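Local atomic coordinates of putative iron-uptake ABC transport system,periplasmic iron-binding protein (Campylobacter jejuni, PDB entry 3E13), a protein that binds ferric iron and probably delivers it, as a periplasmic solute-binding protein, to an ABC transporter for uptake into the cell. Residues S144-A153 and I301-Y312; E133-Y143 and A191-Y200. All coordinates share one frame; numbering follows the deposited sequence.

Contact 1 (S144-A153 and I301-Y312); sequences SKTLLASIIA and IAENIKEAVKIY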
loop_
_atom_site.group_PDB
_atom_site.type_symbol
_atom_site.label_atom_id
_atom_site.label_comp_id
_atom_site.label_asym_id
_atom_site.label_seq_id
_atom_site.Cartn_x
_atom_site.Cartn_y
_atom_site.Cartn_z
ATOM N N SER A 144 2.572 7.447 2.116
ATOM C CA SER A 144 3.595 8.433 2.409
ATOM C C SER A 144 4.054 8.309 3.836
ATOM O O SER A 144 5.259 8.391 4.108
ATOM C CB SER A 144 3.061 9.879 2.214
ATOM O OG SER A 144 2.637 10.112 0.895
ATOM N N LYS A 145 3.103 8.130 4.749
ATOM C CA LYS A 145 3.393 7.971 6.180
ATOM C C LYS A 145 4.256 6.728 6.403
ATOM O O LYS A 145 5.235 6.783 7.120
ATOM C CB LYS A 145 2.130 7.874 6.967
ATOM C CG LYS A 145 1.423 9.184 6.997
ATOM C CD LYS A 145 0.239 9.191 7.885
ATOM C CE LYS A 145 -0.870 8.355 7.377
ATOM N NZ LYS A 145 -2.170 8.554 8.213
ATOM N N THR A 146 3.914 5.627 5.757
ATOM C CA THR A 146 4.642 4.394 5.948
ATOM C C THR A 146 6.007 4.410 5.297
ATOM O O THR A 146 6.951 3.906 5.871
ATOM C CB THR A 146 3.802 3.199 5.528
ATOM O OG1 THR A 146 2.673 3.116 6.434
ATOM C CG2 THR A 146 4.595 1.886 5.643
ATOM N N LEU A 147 6.148 5.054 4.150
ATOM C CA LEU A 147 7.459 5.232 3.579
ATOM C C LEU A 147 8.379 6.004 4.529
ATOM O O LEU A 147 9.517 5.626 4.749
ATOM C CB LEU A 147 7.383 5.875 2.195
ATOM C CG LEU A 147 8.675 6.242 1.464
ATOM C CD1 LEU A 147 9.505 4.962 1.194
ATOM C CD2 LEU A 147 8.353 6.937 0.158
ATOM N N LEU A 148 7.894 7.123 5.102
ATOM C CA LEU A 148 8.721 7.891 5.998
ATOM C C LEU A 148 9.057 7.099 7.261
ATOM O O LEU A 148 10.181 7.137 7.754
ATOM C CB LEU A 148 8.036 9.193 6.385
ATOM C CG LEU A 148 8.892 10.085 7.288
ATOM C CD1 LEU A 148 10.166 10.483 6.649
ATOM C CD2 LEU A 148 8.089 11.343 7.641
ATOM N N ALA A 149 8.090 6.368 7.775
ATOM C CA ALA A 149 8.321 5.469 8.910
ATOM C C ALA A 149 9.444 4.469 8.611
ATOM O O ALA A 149 10.252 4.178 9.480
ATOM C CB ALA A 149 7.058 4.766 9.298
ATOM N N SER A 150 9.484 3.975 7.382
ATOM C CA SER A 150 10.577 3.064 6.984
ATOM C C SER A 150 11.935 3.730 6.974
ATOM O O SER A 150 12.965 3.080 7.265
ATOM C CB SER A 150 10.311 2.393 5.622
ATOM O OG SER A 150 10.565 3.195 4.510
ATOM N N ILE A 151 11.977 4.999 6.586
ATOM C CA ILE A 151 13.227 5.775 6.619
ATOM C C ILE A 151 13.690 6.015 8.069
ATOM O O ILE A 151 14.887 5.940 8.389
ATOM C CB ILE A 151 13.041 7.049 5.818
ATOM C CG1 ILE A 151 12.856 6.693 4.339
ATOM C CG2 ILE A 151 14.228 7.958 5.958
ATOM C CD1 ILE A 151 12.376 7.892 3.460
ATOM N N ILE A 152 12.749 6.348 8.969
ATOM C CA ILE A 152 13.067 6.432 10.384
ATOM C C ILE A 152 13.665 5.113 10.849
ATOM O O ILE A 152 14.696 5.062 11.519
ATOM C CB ILE A 152 11.861 6.804 11.264
ATOM C CG1 ILE A 152 11.307 8.175 10.904
ATOM C CG2 ILE A 152 12.274 6.752 12.720
ATOM C CD1 ILE A 152 9.917 8.461 11.495
ATOM N N ALA A 153 12.993 4.024 10.526
ATOM C CA ALA A 153 13.421 2.731 11.020
ATOM C C ALA A 153 14.827 2.352 10.499
ATOM O O ALA A 153 15.633 1.758 11.247
ATOM C CB ALA A 153 12.408 1.661 10.654
ATOM N N ILE A 301 8.681 -1.327 10.732
ATOM C CA ILE A 301 8.389 -0.041 10.071
ATOM C C ILE A 301 7.277 0.678 10.824
ATOM O O ILE A 301 7.408 1.838 11.200
ATOM C CB ILE A 301 7.956 -0.236 8.615
ATOM C CG1 ILE A 301 9.110 -0.833 7.800
ATOM C CG2 ILE A 301 7.528 1.098 8.010
ATOM C CD1 ILE A 301 8.663 -1.275 6.390
ATOM N N ALA A 302 6.188 -0.051 11.045
ATOM C CA ALA A 302 4.968 0.520 11.614
ATOM C C ALA A 302 5.128 1.012 13.059
ATOM O O ALA A 302 4.314 1.821 13.545
ATOM C CB ALA A 302 3.855 -0.440 11.520
ATOM N N GLU A 303 6.145 0.527 13.762
ATOM C CA GLU A 303 6.494 1.052 15.082
ATOM C C GLU A 303 6.872 2.533 15.067
ATOM O O GLU A 303 6.941 3.175 16.140
ATOM C CB GLU A 303 7.632 0.260 15.693
ATOM C CG GLU A 303 7.153 -1.123 16.064
ATOM C CD GLU A 303 8.225 -2.058 16.595
ATOM O OE1 GLU A 303 7.891 -3.248 16.776
ATOM O OE2 GLU A 303 9.367 -1.648 16.811
ATOM N N ASN A 304 7.148 3.070 13.885
ATOM C CA ASN A 304 7.581 4.440 13.751
ATOM C C ASN A 304 6.546 5.388 13.157
ATOM O O ASN A 304 6.867 6.521 12.768
ATOM C CB ASN A 304 8.842 4.457 12.913
ATOM C CG ASN A 304 9.977 3.698 13.593
ATOM O OD1 ASN A 304 10.630 4.233 14.476
ATOM N ND2 ASN A 304 10.196 2.433 13.212
ATOM N N ILE A 305 5.301 4.947 13.122
ATOM C CA ILE A 305 4.284 5.707 12.437
ATOM C C ILE A 305 3.952 7.024 13.144
ATOM O O ILE A 305 3.747 8.028 12.467
ATOM C CB ILE A 305 2.989 4.874 12.148
ATOM C CG1 ILE A 305 2.145 5.532 11.077
ATOM C CG2 ILE A 305 2.214 4.558 13.431
ATOM C CD1 ILE A 305 2.802 5.535 9.669
ATOM N N LYS A 306 3.909 7.021 14.473
ATOM C CA LYS A 306 3.545 8.255 15.185
ATOM C C LYS A 306 4.566 9.355 14.911
ATOM O O LYS A 306 4.212 10.511 14.701
ATOM C CB LYS A 306 3.424 7.964 16.660
ATOM C CG LYS A 306 2.246 7.129 17.042
ATOM C CD LYS A 306 2.347 6.752 18.507
ATOM C CE LYS A 306 1.420 5.694 18.991
ATOM N NZ LYS A 306 1.767 5.528 20.498
ATOM N N GLU A 307 5.844 8.999 14.940
ATOM C CA GLU A 307 6.911 9.956 14.716
ATOM C C GLU A 307 6.937 10.439 13.259
ATOM O O GLU A 307 7.185 11.594 12.980
ATOM C CB GLU A 307 8.260 9.341 15.113
ATOM C CG GLU A 307 9.387 10.365 15.011
ATOM C CD GLU A 307 10.690 9.874 15.598
ATOM O OE1 GLU A 307 10.991 8.672 15.511
ATOM O OE2 GLU A 307 11.437 10.694 16.188
ATOM N N ALA A 308 6.634 9.550 12.304
ATOM C CA ALA A 308 6.530 9.957 10.909
ATOM C C ALA A 308 5.491 11.051 10.728
ATOM O O ALA A 308 5.746 12.016 10.028
ATOM C CB ALA A 308 6.147 8.751 10.045
ATOM N N VAL A 309 4.320 10.895 11.326
ATOM C CA VAL A 309 3.281 11.914 11.268
ATOM C C VAL A 309 3.819 13.270 11.769
ATOM O O VAL A 309 3.669 14.300 11.128
ATOM C CB VAL A 309 2.014 11.466 12.055
ATOM C CG1 VAL A 309 1.032 12.650 12.254
ATOM C CG2 VAL A 309 1.365 10.304 11.363
ATOM N N LYS A 310 4.480 13.231 12.916
ATOM C CA LYS A 310 5.005 14.451 13.542
ATOM C C LYS A 310 6.071 15.103 12.679
ATOM O O LYS A 310 6.114 16.310 12.555
ATOM C CB LYS A 310 5.512 14.145 14.934
ATOM C CG LYS A 310 4.388 14.037 15.927
ATOM C CD LYS A 310 4.864 13.397 17.182
ATOM C CE LYS A 310 3.795 13.463 18.267
ATOM N NZ LYS A 310 4.172 12.726 19.488
ATOM N N ILE A 311 6.937 14.301 12.071
ATOM C CA ILE A 311 7.931 14.861 11.193
ATOM C C ILE A 311 7.355 15.519 9.978
ATOM O O ILE A 311 7.762 16.643 9.639
ATOM C CB ILE A 311 8.964 13.791 10.819
ATOM C CG1 ILE A 311 9.783 13.417 12.041
ATOM C CG2 ILE A 311 9.887 14.241 9.633
ATOM C CD1 ILE A 311 10.855 12.311 11.754
ATOM N N TYR A 312 6.394 14.887 9.298
ATOM C CA TYR A 312 5.824 15.529 8.156
ATOM C C TYR A 312 5.142 16.852 8.593
ATOM O O TYR A 312 5.236 17.841 7.859
ATOM C CB TYR A 312 4.776 14.627 7.522
ATOM C CG TYR A 312 5.281 13.617 6.505
ATOM C CD1 TYR A 312 4.794 12.306 6.508
ATOM C CD2 TYR A 312 6.132 13.980 5.483
ATOM C CE1 TYR A 312 5.200 11.380 5.524
ATOM C CE2 TYR A 312 6.546 13.034 4.506
ATOM C CZ TYR A 312 6.074 11.768 4.537
ATOM O OH TYR A 312 6.454 10.878 3.542
#
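Y312 OH gives the one hydrogen bond between the segments, to the backbone O of S144 at 2.8 Å. The hydroxyl stands above the carbonyl plane, 54° out of it. L148 N reaches the same oxygen from the opposite face, so two donors grip it.

In a CH-pi contact, CD2 of L148 sits over the Y312 ring centre, 3.5 Å from the centroid. With CG anti to the backbone N (chi1 -177°), the L148 side chain extends to Y312, and chi2 turns CD2 onto that face. S144 O and K145 CA lie at the ring edge.

The helices of 144-153 and 305-312 cross at 107°, with axes 8.3 Å apart at closest. A149 and A308 meet here, CB to CB 4.2 Å, consistent with the close approach. A308 is a knob into the hole formed by K145, L148, A149 and I152. Helix 142-155 is packed against the C-terminal helix of this solute-binding fold.

Hole residues make further apolar contacts. I152 CD1 meets I311 CD1 at 4.0 Å, and I305 CD1 touches K145 CB at 3.6 Å. I301 CG2 makes van der Waals contact with S150 N and T146 O. N304 slides past I152, its amide ND2 3.5 Å from A153 CB.

Contact 2 (E133-Y143 and A191-Y200); sequences EIVMRSATAPY and AKFAVMNTYY. With FE (Fe (III) ion), chain B.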
loop_
_atom_site.group_PDB
_atom_site.type_symbol
_atom_site.label_atom_id
_atom_site.label_comp_id
_atom_site.label_asym_id
_atom_site.label_seq_id
_atom_site.Cartn_x
_atom_site.Cartn_y
_atom_site.Cartn_z
ATOM N N GLU A 133 11.472 18.863 -9.534
ATOM C CA GLU A 133 11.462 17.727 -10.469
ATOM C C GLU A 133 10.734 16.496 -9.923
ATOM O O GLU A 133 10.571 15.513 -10.666
ATOM C CB GLU A 133 12.892 17.336 -10.857
ATOM C CG GLU A 133 13.621 18.393 -11.692
ATOM C CD GLU A 133 15.045 17.965 -12.066
ATOM O OE1 GLU A 133 15.738 18.651 -12.866
ATOM O OE2 GLU A 133 15.478 16.907 -11.580
ATOM N N ILE A 134 10.262 16.575 -8.694
ATOM C CA ILE A 134 9.645 15.421 -8.000
ATOM C C ILE A 134 8.171 15.684 -7.777
ATOM O O ILE A 134 7.788 16.808 -7.468
ATOM C CB ILE A 134 10.310 15.222 -6.629
ATOM C CG1 ILE A 134 11.832 15.192 -6.738
ATOM C CG2 ILE A 134 9.762 13.973 -5.923
ATOM C CD1 ILE A 134 12.321 14.142 -7.538
ATOM N N VAL A 135 7.321 14.648 -7.865
ATOM C CA VAL A 135 5.951 14.728 -7.369
ATOM C C VAL A 135 5.661 13.550 -6.413
ATOM O O VAL A 135 6.124 12.424 -6.625
ATOM C CB VAL A 135 4.879 14.783 -8.509
ATOM C CG1 VAL A 135 4.926 16.151 -9.207
ATOM C CG2 VAL A 135 5.107 13.701 -9.550
ATOM N N MET A 136 4.869 13.835 -5.392
ATOM C CA MET A 136 4.446 12.865 -4.420
ATOM C C MET A 136 3.124 13.338 -3.892
ATOM O O MET A 136 2.905 14.537 -3.753
ATOM C CB MET A 136 5.453 12.744 -3.282
ATOM C CG MET A 136 5.139 11.588 -2.324
ATOM S SD MET A 136 6.442 11.345 -1.082
ATOM C CE MET A 136 5.838 12.344 0.227
ATOM N N ARG A 137 2.262 12.390 -3.581
ATOM C CA ARG A 137 0.985 12.691 -2.947
ATOM C C ARG A 137 1.146 13.181 -1.510
ATOM O O ARG A 137 2.246 13.198 -0.925
ATOM C CB ARG A 137 0.115 11.476 -2.975
ATOM C CG ARG A 137 0.480 10.386 -2.012
ATOM C CD ARG A 137 -0.255 9.131 -2.238
ATOM N NE ARG A 137 -1.703 9.277 -2.079
ATOM C CZ ARG A 137 -2.608 8.401 -2.501
ATOM N NH1 ARG A 137 -2.255 7.292 -3.169
ATOM N NH2 ARG A 137 -3.881 8.625 -2.293
ATOM N N SER A 138 0.008 13.557 -0.931
ATOM C CA SER A 138 0.005 14.114 0.411
ATOM C C SER A 138 0.764 13.272 1.413
ATOM O O SER A 138 0.739 12.055 1.368
ATOM C CB SER A 138 -1.427 14.245 0.907
ATOM O OG SER A 138 -1.440 14.936 2.159
ATOM N N ALA A 139 1.412 13.964 2.333
ATOM C CA ALA A 139 2.005 13.347 3.518
ATOM C C ALA A 139 1.008 12.635 4.413
ATOM O O ALA A 139 1.388 11.773 5.217
ATOM C CB ALA A 139 2.734 14.431 4.337
ATOM N N THR A 140 -0.256 13.023 4.334
ATOM C CA THR A 140 -1.271 12.358 5.143
ATOM C C THR A 140 -1.728 11.002 4.551
ATOM O O THR A 140 -2.470 10.256 5.191
ATOM C CB THR A 140 -2.497 13.274 5.302
ATOM O OG1 THR A 140 -3.158 13.427 4.055
ATOM C CG2 THR A 140 -2.092 14.641 5.736
ATOM N N ALA A 141 -1.267 10.678 3.346
ATOM C CA ALA A 141 -1.615 9.390 2.744
ATOM C C ALA A 141 -0.864 8.260 3.415
ATOM O O ALA A 141 0.339 8.430 3.691
ATOM C CB ALA A 141 -1.262 9.372 1.282
ATOM N N PRO A 142 -1.538 7.136 3.669
ATOM C CA PRO A 142 -0.859 5.967 4.267
ATOM C C PRO A 142 0.453 5.613 3.575
ATOM O O PRO A 142 1.420 5.348 4.285
ATOM C CB PRO A 142 -1.891 4.854 4.160
ATOM C CG PRO A 142 -3.245 5.608 4.240
ATOM C CD PRO A 142 -2.995 6.913 3.536
ATOM N N TYR A 143 0.489 5.592 2.255
ATOM C CA TYR A 143 1.752 5.219 1.567
ATOM C C TYR A 143 2.887 6.168 1.921
ATOM O O TYR A 143 4.002 5.732 2.136
ATOM C CB TYR A 143 1.636 5.150 0.060
ATOM C CG TYR A 143 0.423 4.371 -0.422
ATOM C CD1 TYR A 143 -0.073 3.247 0.260
ATOM C CD2 TYR A 143 -0.201 4.714 -1.597
ATOM C CE1 TYR A 143 -1.183 2.605 -0.193
ATOM C CE2 TYR A 143 -1.293 4.028 -2.076
ATOM C CZ TYR A 143 -1.761 2.941 -1.384
ATOM O OH TYR A 143 -2.922 2.307 -1.762
ATOM N N ALA A 191 6.794 16.898 -14.286
ATOM C CA ALA A 191 7.778 16.509 -13.295
ATOM C C ALA A 191 8.555 15.353 -13.878
ATOM O O ALA A 191 8.046 14.643 -14.772
ATOM C CB ALA A 191 7.075 16.058 -12.013
ATOM N N LYS A 192 9.778 15.160 -13.435
ATOM C CA LYS A 192 10.569 14.053 -13.933
ATOM C C LYS A 192 10.399 12.732 -13.183
ATOM O O LYS A 192 10.552 11.670 -13.787
ATOM C CB LYS A 192 12.030 14.399 -13.911
ATOM C CG LYS A 192 12.401 15.583 -14.860
ATOM C CD LYS A 192 13.898 15.841 -14.787
ATOM C CE LYS A 192 14.297 17.237 -15.240
ATOM N NZ LYS A 192 14.488 17.280 -16.695
ATOM N N PHE A 193 10.063 12.789 -11.908
ATOM C CA PHE A 193 10.034 11.594 -11.062
ATOM C C PHE A 193 8.795 11.641 -10.195
ATOM O O PHE A 193 8.507 12.671 -9.591
ATOM C CB PHE A 193 11.263 11.525 -10.150
ATOM C CG PHE A 193 12.588 11.458 -10.905
ATOM C CD1 PHE A 193 12.981 10.306 -11.511
ATOM C CD2 PHE A 193 13.422 12.555 -10.961
ATOM C CE1 PHE A 193 14.198 10.241 -12.175
ATOM C CE2 PHE A 193 14.638 12.503 -11.611
ATOM C CZ PHE A 193 15.019 11.344 -12.244
ATOM N N ALA A 194 8.090 10.516 -10.120
ATOM C CA ALA A 194 6.959 10.342 -9.250
ATOM C C ALA A 194 7.204 9.230 -8.253
ATOM O O ALA A 194 7.622 8.147 -8.656
ATOM C CB ALA A 194 5.758 10.002 -10.058
ATOM N N VAL A 195 6.865 9.474 -7.002
ATOM C CA VAL A 195 6.817 8.412 -5.990
ATOM C C VAL A 195 5.476 7.708 -6.110
ATOM O O VAL A 195 4.421 8.354 -5.997
ATOM C CB VAL A 195 7.041 8.988 -4.594
ATOM C CG1 VAL A 195 6.980 7.885 -3.570
ATOM C CG2 VAL A 195 8.395 9.774 -4.513
ATOM N N MET A 196 5.494 6.407 -6.405
ATOM C CA MET A 196 4.266 5.657 -6.607
ATOM C C MET A 196 4.418 4.132 -6.436
ATOM O O MET A 196 5.511 3.600 -6.555
ATOM C CB MET A 196 3.668 5.951 -8.000
ATOM C CG MET A 196 4.532 5.492 -9.188
ATOM S SD MET A 196 3.848 5.836 -10.826
ATOM C CE MET A 196 2.357 4.959 -10.715
ATOM N N ASN A 197 3.305 3.442 -6.208
ATOM C CA ASN A 197 3.302 2.001 -6.026
ATOM C C ASN A 197 3.277 1.299 -7.385
ATOM O O ASN A 197 2.727 1.780 -8.398
ATOM C CB ASN A 197 2.107 1.518 -5.206
ATOM C CG ASN A 197 2.182 1.882 -3.738
ATOM O OD1 ASN A 197 3.271 2.154 -3.178
ATOM N ND2 ASN A 197 1.015 1.863 -3.078
ATOM N N THR A 198 3.927 0.151 -7.425
ATOM C CA THR A 198 4.098 -0.583 -8.646
ATOM C C THR A 198 2.800 -0.983 -9.335
ATOM O O THR A 198 2.686 -0.913 -10.577
ATOM C CB THR A 198 4.883 -1.879 -8.379
ATOM O OG1 THR A 198 4.404 -2.523 -7.169
ATOM C CG2 THR A 198 6.372 -1.651 -8.172
ATOM N N TYR A 199 1.826 -1.445 -8.549
ATOM C CA TYR A 199 0.586 -1.970 -9.129
ATOM C C TYR A 199 -0.160 -0.929 -9.943
ATOM O O TYR A 199 -0.846 -1.247 -10.877
ATOM C CB TYR A 199 -0.319 -2.639 -8.078
ATOM C CG TYR A 199 -0.696 -1.739 -6.968
ATOM C CD1 TYR A 199 -1.815 -0.938 -7.069
ATOM C CD2 TYR A 199 0.107 -1.635 -5.837
ATOM C CE1 TYR A 199 -2.119 -0.051 -6.093
ATOM C CE2 TYR A 199 -0.201 -0.741 -4.835
ATOM C CZ TYR A 199 -1.317 0.027 -4.955
ATOM O OH TYR A 199 -1.637 0.961 -3.974
ATOM N N TYR A 200 -0.015 0.353 -9.584
ATOM C CA TYR A 200 -0.689 1.382 -10.388
ATOM C C TYR A 200 -0.181 1.405 -11.821
ATOM O O TYR A 200 -0.954 1.723 -12.730
ATOM C CB TYR A 200 -0.543 2.804 -9.794
ATOM C CG TYR A 200 -1.325 2.944 -8.492
ATOM C CD1 TYR A 200 -2.695 2.854 -8.488
ATOM C CD2 TYR A 200 -0.676 3.198 -7.272
ATOM C CE1 TYR A 200 -3.425 2.979 -7.298
ATOM C CE2 TYR A 200 -1.369 3.279 -6.104
ATOM C CZ TYR A 200 -2.731 3.180 -6.103
ATOM O OH TYR A 200 -3.461 3.280 -4.973
HETATM FE FE FE B . -3.477 1.856 -3.624
HETATM O O HOH W 1 2.651 9.737 -4.618
HETATM O O HOH W 2 -4.198 5.598 -4.507
#
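A191 CB, just ahead of strand 193-197, packs on V135 CG1 at 3.5 Å. That strand pairs in parallel with strand 134-135. They belong to the mixed sheet of a periplasmic binding protein, and both segments run on into helices that carry iron ligands.

K192 N and F193 N both bond to E133 O. F193 N lies nearly in line with the C=O, though its N-H...O angle is only 146°; K192 N is tilted from the carbonyl plane. The K192 side chain crosses that of E133, but NZ and OE1 stay 4.3 Å apart, beyond a salt bridge. F193 O then accepts V135 N at 2.9 Å. I134 CD1 lies against F193 CB on one face of the sheet. On the other, A194 CB meets V135 CG2.

V195 N closes the ladder on V135 O. Its side chain lies alongside M136, pointing the same way. Beyond this point the chains part, and a water bridges V195 O to R137 N.

N197 sets its amide nitrogen ND2 over the centre of the Y143 ring, 3.2 Å above the plane. The amide is turned 56° from the ring. The same ND2 donates to Y199 OH, which lies in the amide plane, so N197 is placed to orient Y199 while lying over the Y143 ring.

Y199 and Y200 join Y143 on the ferric ion, and H11 and Y12 complete the site. Iron lies in the plane of the Y199 ring. Y199 CE1 lies over the centre of one face of the Y200 ring. A second water donates to Y200 OH at 2.5 Å and accepts from R137 NH1.

In the fold
Contacts 1 and 2 share helix 142-155. Y143, an iron ligand of contact 2, directly precedes S144, the first residue of contact 1. Their centres are 16 Å apart, yet they touch. S144 OG is within 2.8 Å of S138 O, a probable hydrogen bond. The Y312 ring rests on the turn before the helix, with CG 3.4 Å from A139 CB. K145 CG packs against A139 O at 3.1 Å. In contact 1, helix 305-315 packs against the same helix that carries Y143. The side chain of S144 is about 11 Å from the iron, and none of the five protein ligands belongs to contact 1. Contact 2 supplies three of them.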